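Local structure of catalase (Corynebacterium glutamicum, 4B7H) at residues His160-Leu165 against Asp178-Ala183; Asp172-Trp177 against Glu485-Arg490. The protein breaks down hydrogen peroxide to water and oxygen as a tetrameric haem catalase that also binds NADPH and is inhibited by nitric oxide. One frame throughout, in Å; residues are numbered along the deposited sequence.

How the contacts relate
From the N terminus, helix 155-162 comes first and carries 160-165. The chain then turns through a loop and enters helix 173-182. There 172-177 spans the N-cap and first turns, and 178-183 runs through the end to the first residue beyond. Contact 1 closes this short loop, with 12 residues between its segments. Contact 2 is a long-range closure: 307 residues separate 172-177 from 485-490 at the start of helix 487-498. The two contacts cross, because 172-177 lies inside the loop of contact 1 and 485-490 far beyond it. Helix 173-182 thus joins helix 155-162 to the C-terminal helices. The centres of the two contacts are about 9 Å apart, and both touch the second subunit.

Contact 1: residues His160-Leu165 against Asp178-Ala183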
ATOM      1  N   HIS A 160       4.621  15.157 -17.625  1.00  7.50           N
ATOM      2  CA  HIS A 160       3.248  15.080 -18.131  1.00  7.01           C
ATOM      3  C   HIS A 160       3.199  15.476 -19.611  1.00  7.64           C
ATOM      4  O   HIS A 160       2.511  14.838 -20.418  1.00  8.47           O
ATOM      5  CB  HIS A 160       2.307  16.018 -17.377  1.00  7.17           C
ATOM      6  CG  HIS A 160       2.132  15.729 -15.915  1.00  7.87           C
ATOM      7  ND1 HIS A 160       1.581  16.598 -14.998  1.00  9.91           N
ATOM      8  CD2 HIS A 160       2.459  14.615 -15.218  1.00  8.89           C
ATOM      9  CE1 HIS A 160       1.564  16.020 -13.810  1.00  7.32           C
ATOM     10  NE2 HIS A 160       2.096  14.819 -13.916  1.00 13.82           N
ATOM     11  N   SER A 161       3.907  16.413 -20.093  1.00  8.35           N
ATOM     12  CA  SER A 161       3.739  16.819 -21.491  1.00  7.75           C
ATOM     13  C   SER A 161       4.162  15.729 -22.470  1.00  7.95           C
ATOM     14  O   SER A 161       3.687  15.690 -23.610  1.00  8.57           O
ATOM     15  CB  SER A 161       4.474  18.136 -21.796  1.00  9.22           C
ATOM     16  OG  SER A 161       5.864  17.935 -22.001  1.00  8.96           O
ATOM     17  N   GLN A 162       5.044  14.842 -22.015  1.00  8.15           N
ATOM     18  CA  GLN A 162       5.506  13.702 -22.803  1.00  8.54           C
ATOM     19  C   GLN A 162       4.628  12.463 -22.695  1.00  7.86           C
ATOM     20  O   GLN A 162       4.820  11.502 -23.453  1.00  8.43           O
ATOM     21  CB  GLN A 162       6.919  13.338 -22.365  1.00  8.78           C
ATOM     22  CG  GLN A 162       7.923  14.370 -22.814  1.00  9.87           C
ATOM     23  CD  GLN A 162       8.157  14.271 -24.303  1.00 11.46           C
ATOM     24  OE1 GLN A 162       8.415  13.178 -24.825  1.00 13.67           O
ATOM     25  NE2 GLN A 162       8.036  15.395 -25.010  1.00 11.76           N
ATOM     26  N   LYS A 163       3.689  12.482 -21.745  1.00  7.77           N
ATOM     27  CA  LYS A 163       2.808  11.349 -21.484  1.00  8.19           C
ATOM     28  C   LYS A 163       1.416  11.602 -22.081  1.00  8.03           C
ATOM     29  O   LYS A 163       1.319  12.155 -23.175  1.00  8.54           O
ATOM     30  CB  LYS A 163       2.800  10.987 -19.989  1.00  8.71           C
ATOM     31  CG  LYS A 163       4.111  10.340 -19.521  1.00  9.34           C
ATOM     32  CD  LYS A 163       4.051   9.978 -18.041  1.00  9.48           C
ATOM     33  CE  LYS A 163       5.065   8.904 -17.634  1.00 10.86           C
ATOM     34  NZ  LYS A 163       4.734   7.564 -18.204  1.00 10.66           N
ATOM     35  N   ARG A 164       0.348  11.191 -21.409  1.00  8.35           N
ATOM     36  CA  ARG A 164      -0.965  11.191 -22.039  1.00  8.33           C
ATOM     37  C   ARG A 164      -1.876  12.300 -21.547  1.00  8.17           C
ATOM     38  O   ARG A 164      -1.864  12.654 -20.360  1.00  9.33           O
ATOM     39  CB  ARG A 164      -1.643   9.839 -21.827  1.00  8.86           C
ATOM     40  CG  ARG A 164      -0.811   8.707 -22.385  1.00 10.64           C
ATOM     41  CD  ARG A 164      -1.281   7.317 -21.952  1.00 11.19           C
ATOM     42  NE  ARG A 164      -0.316   6.341 -22.445  1.00 11.79           N
ATOM     43  CZ  ARG A 164      -0.302   5.864 -23.688  1.00 12.48           C
ATOM     44  NH1 ARG A 164      -1.248   6.227 -24.548  1.00 12.29           N
ATOM     45  NH2 ARG A 164       0.651   5.014 -24.067  1.00 13.66           N
ATOM     46  N   LEU A 165      -2.674  12.839 -22.467  1.00  8.66           N
ATOM     47  CA  LEU A 165      -3.708  13.811 -22.133  1.00  8.51           C
ATOM     48  C   LEU A 165      -4.645  13.253 -21.063  1.00  7.89           C
ATOM     49  O   LEU A 165      -4.983  12.063 -21.073  1.00  8.25           O
ATOM     50  CB  LEU A 165      -4.520  14.156 -23.378  1.00  9.02           C
ATOM     51  CG  LEU A 165      -3.799  14.906 -24.496  1.00  8.63           C
ATOM     52  CD1 LEU A 165      -4.690  14.994 -25.721  1.00 11.14           C
ATOM     53  CD2 LEU A 165      -3.401  16.288 -24.024  1.00  9.41           C
ATOM     54  N   ASP A 178       3.988  22.518 -27.389  1.00  8.71           N
ATOM     55  CA  ASP A 178       3.542  23.666 -26.601  1.00  9.59           C
ATOM     56  C   ASP A 178       4.462  23.818 -25.394  1.00  9.29           C
ATOM     57  O   ASP A 178       4.957  24.915 -25.112  1.00  9.52           O
ATOM     58  CB  ASP A 178       2.086  23.496 -26.151  1.00  9.03           C
ATOM     59  CG  ASP A 178       1.514  24.752 -25.514  1.00  9.68           C
ATOM     60  OD1 ASP A 178       1.797  25.860 -26.016  1.00 11.23           O
ATOM     61  OD2 ASP A 178       0.783  24.627 -24.502  1.00  9.53           O
ATOM     62  N   PHE A 179       4.731  22.710 -24.701  1.00  9.09           N
ATOM     63  CA  PHE A 179       5.626  22.777 -23.552  1.00  8.48           C
ATOM     64  C   PHE A 179       7.039  23.169 -23.971  1.00  9.13           C
ATOM     65  O   PHE A 179       7.619  24.098 -23.402  1.00  9.04           O
ATOM     66  CB  PHE A 179       5.682  21.472 -22.753  1.00  7.98           C
ATOM     67  CG  PHE A 179       6.653  21.542 -21.600  1.00  8.20           C
ATOM     68  CD1 PHE A 179       6.289  22.175 -20.413  1.00  8.35           C
ATOM     69  CD2 PHE A 179       7.948  21.047 -21.722  1.00  9.24           C
ATOM     70  CE1 PHE A 179       7.183  22.290 -19.360  1.00  9.42           C
ATOM     71  CE2 PHE A 179       8.855  21.167 -20.668  1.00 10.32           C
ATOM     72  CZ  PHE A 179       8.464  21.786 -19.482  1.00  9.15           C
ATOM     73  N   TRP A 180       7.593  22.470 -24.959  1.00  9.19           N
ATOM     74  CA  TRP A 180       8.974  22.732 -25.364  1.00  9.54           C
ATOM     75  C   TRP A 180       9.204  24.181 -25.794  1.00  9.35           C
ATOM     76  O   TRP A 180      10.193  24.797 -25.393  1.00 10.11           O
ATOM     77  CB  TRP A 180       9.408  21.785 -26.476  1.00  8.80           C
ATOM     78  CG  TRP A 180       9.879  20.422 -26.022  1.00  8.97           C
ATOM     79  CD1 TRP A 180      10.508  20.102 -24.842  1.00  9.95           C
ATOM     80  CD2 TRP A 180       9.786  19.202 -26.772  1.00  8.95           C
ATOM     81  NE1 TRP A 180      10.801  18.750 -24.819  1.00  9.55           N
ATOM     82  CE2 TRP A 180      10.368  18.180 -25.989  1.00  9.20           C
ATOM     83  CE3 TRP A 180       9.263  18.876 -28.028  1.00 10.43           C
ATOM     84  CZ2 TRP A 180      10.450  16.854 -26.431  1.00  9.49           C
ATOM     85  CZ3 TRP A 180       9.334  17.563 -28.459  1.00 10.80           C
ATOM     86  CH2 TRP A 180       9.923  16.566 -27.664  1.00  9.99           C
ATOM     87  N   THR A 181       8.302  24.729 -26.609  1.00  9.15           N
ATOM     88  CA  THR A 181       8.474  26.116 -27.054  1.00  9.81           C
ATOM     89  C   THR A 181       8.236  27.144 -25.952  1.00  9.83           C
ATOM     90  O   THR A 181       8.762  28.257 -26.019  1.00 11.46           O
ATOM     91  CB  THR A 181       7.590  26.470 -28.271  1.00 10.29           C
ATOM     92  OG1 THR A 181       6.206  26.383 -27.909  1.00 10.12           O
ATOM     93  CG2 THR A 181       7.887  25.550 -29.441  1.00 10.91           C
ATOM     94  N   ARG A 182       7.435  26.793 -24.949  1.00  9.24           N
ATOM     95  CA  ARG A 182       7.212  27.701 -23.830  1.00  9.84           C
ATOM     96  C   ARG A 182       8.284  27.532 -22.752  1.00 10.36           C
ATOM     97  O   ARG A 182       8.385  28.353 -21.840  1.00 10.67           O
ATOM     98  CB  ARG A 182       5.798  27.537 -23.266  1.00 10.74           C
ATOM     99  CG  ARG A 182       4.720  28.004 -24.242  1.00 10.57           C
ATOM    100  CD  ARG A 182       3.295  27.832 -23.706  1.00 10.13           C
ATOM    101  NE  ARG A 182       2.351  28.280 -24.720  1.00  9.69           N
ATOM    102  CZ  ARG A 182       2.015  29.551 -24.910  1.00 10.70           C
ATOM    103  NH1 ARG A 182       2.521  30.498 -24.127  1.00 12.94           N
ATOM    104  NH2 ARG A 182       1.176  29.879 -25.884  1.00 10.94           N
ATOM    105  N   ALA A 183       9.092  26.477 -22.874  1.00  9.07           N
ATOM    106  CA  ALA A 183      10.243  26.256 -22.000  1.00  9.28           C
ATOM    107  C   ALA A 183      11.485  26.152 -22.874  1.00 10.53           C
ATOM    108  O   ALA A 183      12.042  25.067 -23.044  1.00  9.40           O
ATOM    109  CB  ALA A 183      10.055  24.977 -21.171  1.00  9.98           C
TER
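Ser161 and Phe179 meet where the end of helix 155-162 passes helix 173-182, their CA atoms 6.6 Å apart. Both side chains set out toward the other segment. Ser161 OG packs 3.6 Å from Phe179 CB and also lies 3.7 Å from Phe179 CG, oblique to the ring. With chi1 at 80°, the hydroxyl sits between its own backbone N and carbonyl carbon, and it hydrogen-bonds to Phe158 O. It therefore meets Phe179 by packing. One face of the Phe179 ring takes the methyl of Ala183, toward the rim.

Gln162 reaches Trp180 with its amide. Its chain bends at CG (chi2 -73°), which brings NE2 to 3.2 Å from Trp180 CZ2 and 3.5 Å from Trp180 CH2. NE2 meets the ring by packing; its probable hydrogen bond goes to Gln176 OE1. The two side chains cross at about a right angle, with the amide plane tilted 33° from the indole plane. Arg182 NE forms a salt bridge with Asp178 OD1 (2.8 Å), from the syn side but tilted out of the carboxylate plane.

Trp180 also packs on helix 187-194, while Asp178 OD2 bonds Tyr397 OH of the second subunit. This is buried helix-helix packing of the catalase fold, outside the nitric oxide pocket: the Gln162 side chain is about 10 Å from nitric oxide and that of Phe179 about 11 Å from haem.

Contact 2: residues Asp172-Trp177 against Glu485-Arg490; sequences DADMQW and EATEPR
The first turn of helix 173-182 faces the start of helix 487-498, with the CA atoms of Asp174 and Thr487 6.8 Å apart. Thr487 OG1 donates a short hydrogen bond of 2.6 Å to Asp174 OD1. The hydroxyl meets the carboxylate on its syn side, 33° out of the plane. Asp174 has CG anti to the backbone N (chi1 -172°), and this carries the carboxylate across to the threonine. Ser484 OG bonds both Asp174 OD1 and Thr487 OG1, so the three side chains are linked in a small hydrogen-bonded network. Asp174 OD2 makes a salt bridge with Arg401 of the second subunit, which would tend to keep the carboxylate charged.

The methyl of Thr487, CG2, packs 3.9 Å from Trp177 CB. The indole itself leads away from 485-490, and its NE1 bonds Ala479 O. Asp172 is the N-cap of helix 173-182: its OD2 accepts from Met175 N at 2.9 Å.

Around this junction, Met175 and Gln176 touch helix 155-162, while the Trp177 ring meets Trp180 edge-to-face and also contacts Trp495 of helix 487-498. Helix 173-182 is thus packed between helix 155-162 and helix 487-498 of the C-terminal region.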
ATOM      1  N   ASP A 172       0.323  13.288 -27.284  1.00  9.70           N
ATOM      2  CA  ASP A 172      -0.141  14.417 -28.078  1.00  9.61           C
ATOM      3  C   ASP A 172       0.996  15.337 -28.509  1.00  8.94           C
ATOM      4  O   ASP A 172       1.681  15.930 -27.669  1.00  9.15           O
ATOM      5  CB  ASP A 172      -1.186  15.208 -27.277  1.00  9.25           C
ATOM      6  CG  ASP A 172      -1.859  16.274 -28.101  1.00 11.96           C
ATOM      7  OD1 ASP A 172      -2.658  15.909 -28.990  1.00 13.54           O
ATOM      8  OD2 ASP A 172      -1.596  17.472 -27.863  1.00 12.29           O
ATOM      9  N   ALA A 173       1.156  15.482 -29.822  1.00 10.14           N
ATOM     10  CA  ALA A 173       2.196  16.336 -30.387  1.00 10.36           C
ATOM     11  C   ALA A 173       2.043  17.796 -29.984  1.00  8.66           C
ATOM     12  O   ALA A 173       3.040  18.461 -29.680  1.00  9.01           O
ATOM     13  CB  ALA A 173       2.225  16.210 -31.908  1.00 11.97           C
ATOM     14  N   ASP A 174       0.816  18.305 -30.000  1.00  9.55           N
ATOM     15  CA  ASP A 174       0.622  19.708 -29.658  1.00  9.36           C
ATOM     16  C   ASP A 174       1.108  19.984 -28.242  1.00  9.36           C
ATOM     17  O   ASP A 174       1.800  20.973 -27.989  1.00  9.70           O
ATOM     18  CB  ASP A 174      -0.833  20.142 -29.786  1.00 10.29           C
ATOM     19  CG  ASP A 174      -0.988  21.633 -29.625  1.00 10.89           C
ATOM     20  OD1 ASP A 174      -0.718  22.346 -30.608  1.00 11.52           O
ATOM     21  OD2 ASP A 174      -1.323  22.105 -28.517  1.00 12.37           O
ATOM     22  N   MET A 175       0.749  19.101 -27.315  1.00  8.88           N
ATOM     23  CA  MET A 175       1.187  19.249 -25.937  1.00  9.02           C
ATOM     24  C   MET A 175       2.715  19.225 -25.820  1.00  8.78           C
ATOM     25  O   MET A 175       3.302  20.030 -25.090  1.00  8.88           O
ATOM     26  CB  MET A 175       0.547  18.166 -25.066  1.00  9.52           C
ATOM     27  CG  MET A 175       1.193  18.023 -23.694  1.00  9.94           C
ATOM     28  SD  MET A 175       0.226  17.085 -22.487  1.00  9.00           S
ATOM     29  CE  MET A 175       0.232  15.454 -23.223  1.00  9.66           C
ATOM     30  N   GLN A 176       3.367  18.308 -26.532  1.00  7.64           N
ATOM     31  CA  GLN A 176       4.825  18.209 -26.439  1.00  8.99           C
ATOM     32  C   GLN A 176       5.503  19.489 -26.902  1.00  8.77           C
ATOM     33  O   GLN A 176       6.414  20.002 -26.241  1.00  9.18           O
ATOM     34  CB  GLN A 176       5.345  17.025 -27.251  1.00  9.71           C
ATOM     35  CG  GLN A 176       4.828  15.705 -26.721  1.00 10.43           C
ATOM     36  CD  GLN A 176       5.605  14.494 -27.215  1.00 13.10           C
ATOM     37  OE1 GLN A 176       6.677  14.615 -27.825  1.00 13.72           O
ATOM     38  NE2 GLN A 176       5.068  13.310 -26.943  1.00 14.82           N
ATOM     39  N   TRP A 177       5.051  20.015 -28.033  1.00  9.23           N
ATOM     40  CA  TRP A 177       5.660  21.212 -28.606  1.00  9.02           C
ATOM     41  C   TRP A 177       5.216  22.493 -27.904  1.00  8.71           C
ATOM     42  O   TRP A 177       5.985  23.460 -27.836  1.00  9.23           O
ATOM     43  CB  TRP A 177       5.392  21.287 -30.109  1.00  9.49           C
ATOM     44  CG  TRP A 177       6.168  20.254 -30.857  1.00  8.91           C
ATOM     45  CD1 TRP A 177       5.701  19.073 -31.367  1.00  8.62           C
ATOM     46  CD2 TRP A 177       7.569  20.286 -31.134  1.00  9.29           C
ATOM     47  NE1 TRP A 177       6.731  18.377 -31.959  1.00  9.78           N
ATOM     48  CE2 TRP A 177       7.887  19.104 -31.829  1.00  9.63           C
ATOM     49  CE3 TRP A 177       8.589  21.213 -30.876  1.00  9.73           C
ATOM     50  CZ2 TRP A 177       9.183  18.819 -32.265  1.00 10.60           C
ATOM     51  CZ3 TRP A 177       9.872  20.922 -31.295  1.00 11.07           C
ATOM     52  CH2 TRP A 177      10.156  19.740 -31.991  1.00 10.97           C
ATOM     53  N   GLU A 485      -2.694  24.902 -35.148  1.00 12.17           N
ATOM     54  CA  GLU A 485      -2.284  26.114 -35.850  1.00 15.51           C
ATOM     55  C   GLU A 485      -1.656  27.136 -34.907  1.00 14.11           C
ATOM     56  O   GLU A 485      -0.751  27.867 -35.298  1.00 15.78           O
ATOM     57  CB  GLU A 485      -3.463  26.749 -36.577  1.00 19.45           C
ATOM     58  CG  GLU A 485      -3.990  25.930 -37.721  1.00 24.13           C
ATOM     59  CD  GLU A 485      -5.149  26.613 -38.412  1.00 35.90           C
ATOM     60  OE1 GLU A 485      -5.732  27.542 -37.815  1.00 37.30           O
ATOM     61  OE2 GLU A 485      -5.473  26.223 -39.551  1.00 35.31           O
ATOM     62  N   ALA A 486      -2.127  27.182 -33.665  1.00 14.56           N
ATOM     63  CA  ALA A 486      -1.559  28.100 -32.674  1.00 14.96           C
ATOM     64  C   ALA A 486      -0.104  27.757 -32.375  1.00 13.33           C
ATOM     65  O   ALA A 486       0.724  28.637 -32.132  1.00 14.14           O
ATOM     66  CB  ALA A 486      -2.374  28.062 -31.391  1.00 16.14           C
ATOM     67  N   THR A 487       0.202  26.466 -32.374  1.00 12.03           N
ATOM     68  CA  THR A 487       1.534  26.010 -32.006  1.00 11.18           C
ATOM     69  C   THR A 487       2.550  26.141 -33.145  1.00 10.91           C
ATOM     70  O   THR A 487       3.746  26.306 -32.892  1.00 11.49           O
ATOM     71  CB  THR A 487       1.435  24.571 -31.482  1.00 10.75           C
ATOM     72  OG1 THR A 487       0.607  24.581 -30.312  1.00 11.77           O
ATOM     73  CG2 THR A 487       2.801  23.989 -31.111  1.00  9.94           C
ATOM     74  N   GLU A 488       2.082  26.077 -34.388  1.00 11.34           N
ATOM     75  CA  GLU A 488       2.986  26.161 -35.542  1.00 11.52           C
ATOM     76  C   GLU A 488       4.014  27.308 -35.490  1.00 11.53           C
ATOM     77  O   GLU A 488       5.223  27.037 -35.536  1.00 13.12           O
ATOM     78  CB  GLU A 488       2.208  26.148 -36.870  1.00 12.38           C
ATOM     79  CG  GLU A 488       1.596  24.795 -37.187  1.00 13.28           C
ATOM     80  CD  GLU A 488       0.635  24.832 -38.363  1.00 14.31           C
ATOM     81  OE1 GLU A 488       0.227  25.932 -38.786  1.00 17.19           O
ATOM     82  OE2 GLU A 488       0.280  23.749 -38.863  1.00 16.51           O
ATOM     83  N   PRO A 489       3.557  28.577 -35.361  1.00 12.25           N
ATOM     84  CA  PRO A 489       4.544  29.664 -35.331  1.00 12.42           C
ATOM     85  C   PRO A 489       5.478  29.611 -34.122  1.00 11.27           C
ATOM     86  O   PRO A 489       6.629  30.032 -34.253  1.00 12.87           O
ATOM     87  CB  PRO A 489       3.677  30.932 -35.285  1.00 15.82           C
ATOM     88  CG  PRO A 489       2.363  30.477 -34.748  1.00 16.62           C
ATOM     89  CD  PRO A 489       2.179  29.101 -35.297  1.00 14.22           C
ATOM     90  N   ARG A 490       5.021  29.089 -32.984  1.00 10.79           N
ATOM     91  CA  ARG A 490       5.928  28.913 -31.850  1.00 11.28           C
ATOM     92  C   ARG A 490       7.065  27.964 -32.210  1.00 11.83           C
ATOM     93  O   ARG A 490       8.228  28.213 -31.880  1.00 11.21           O
ATOM     94  CB  ARG A 490       5.191  28.396 -30.612  1.00 12.08           C
ATOM     95  CG  ARG A 490       4.184  29.380 -30.032  1.00 13.11           C
ATOM     96  CD  ARG A 490       3.846  29.031 -28.596  1.00 14.24           C
ATOM     97  NE  ARG A 490       5.030  29.141 -27.748  1.00 13.35           N
ATOM     98  CZ  ARG A 490       5.433  30.269 -27.172  1.00 14.37           C
ATOM     99  NH1 ARG A 490       4.738  31.386 -27.330  1.00 16.67           N
ATOM    100  NH2 ARG A 490       6.531  30.281 -26.432  1.00 14.86           N
TER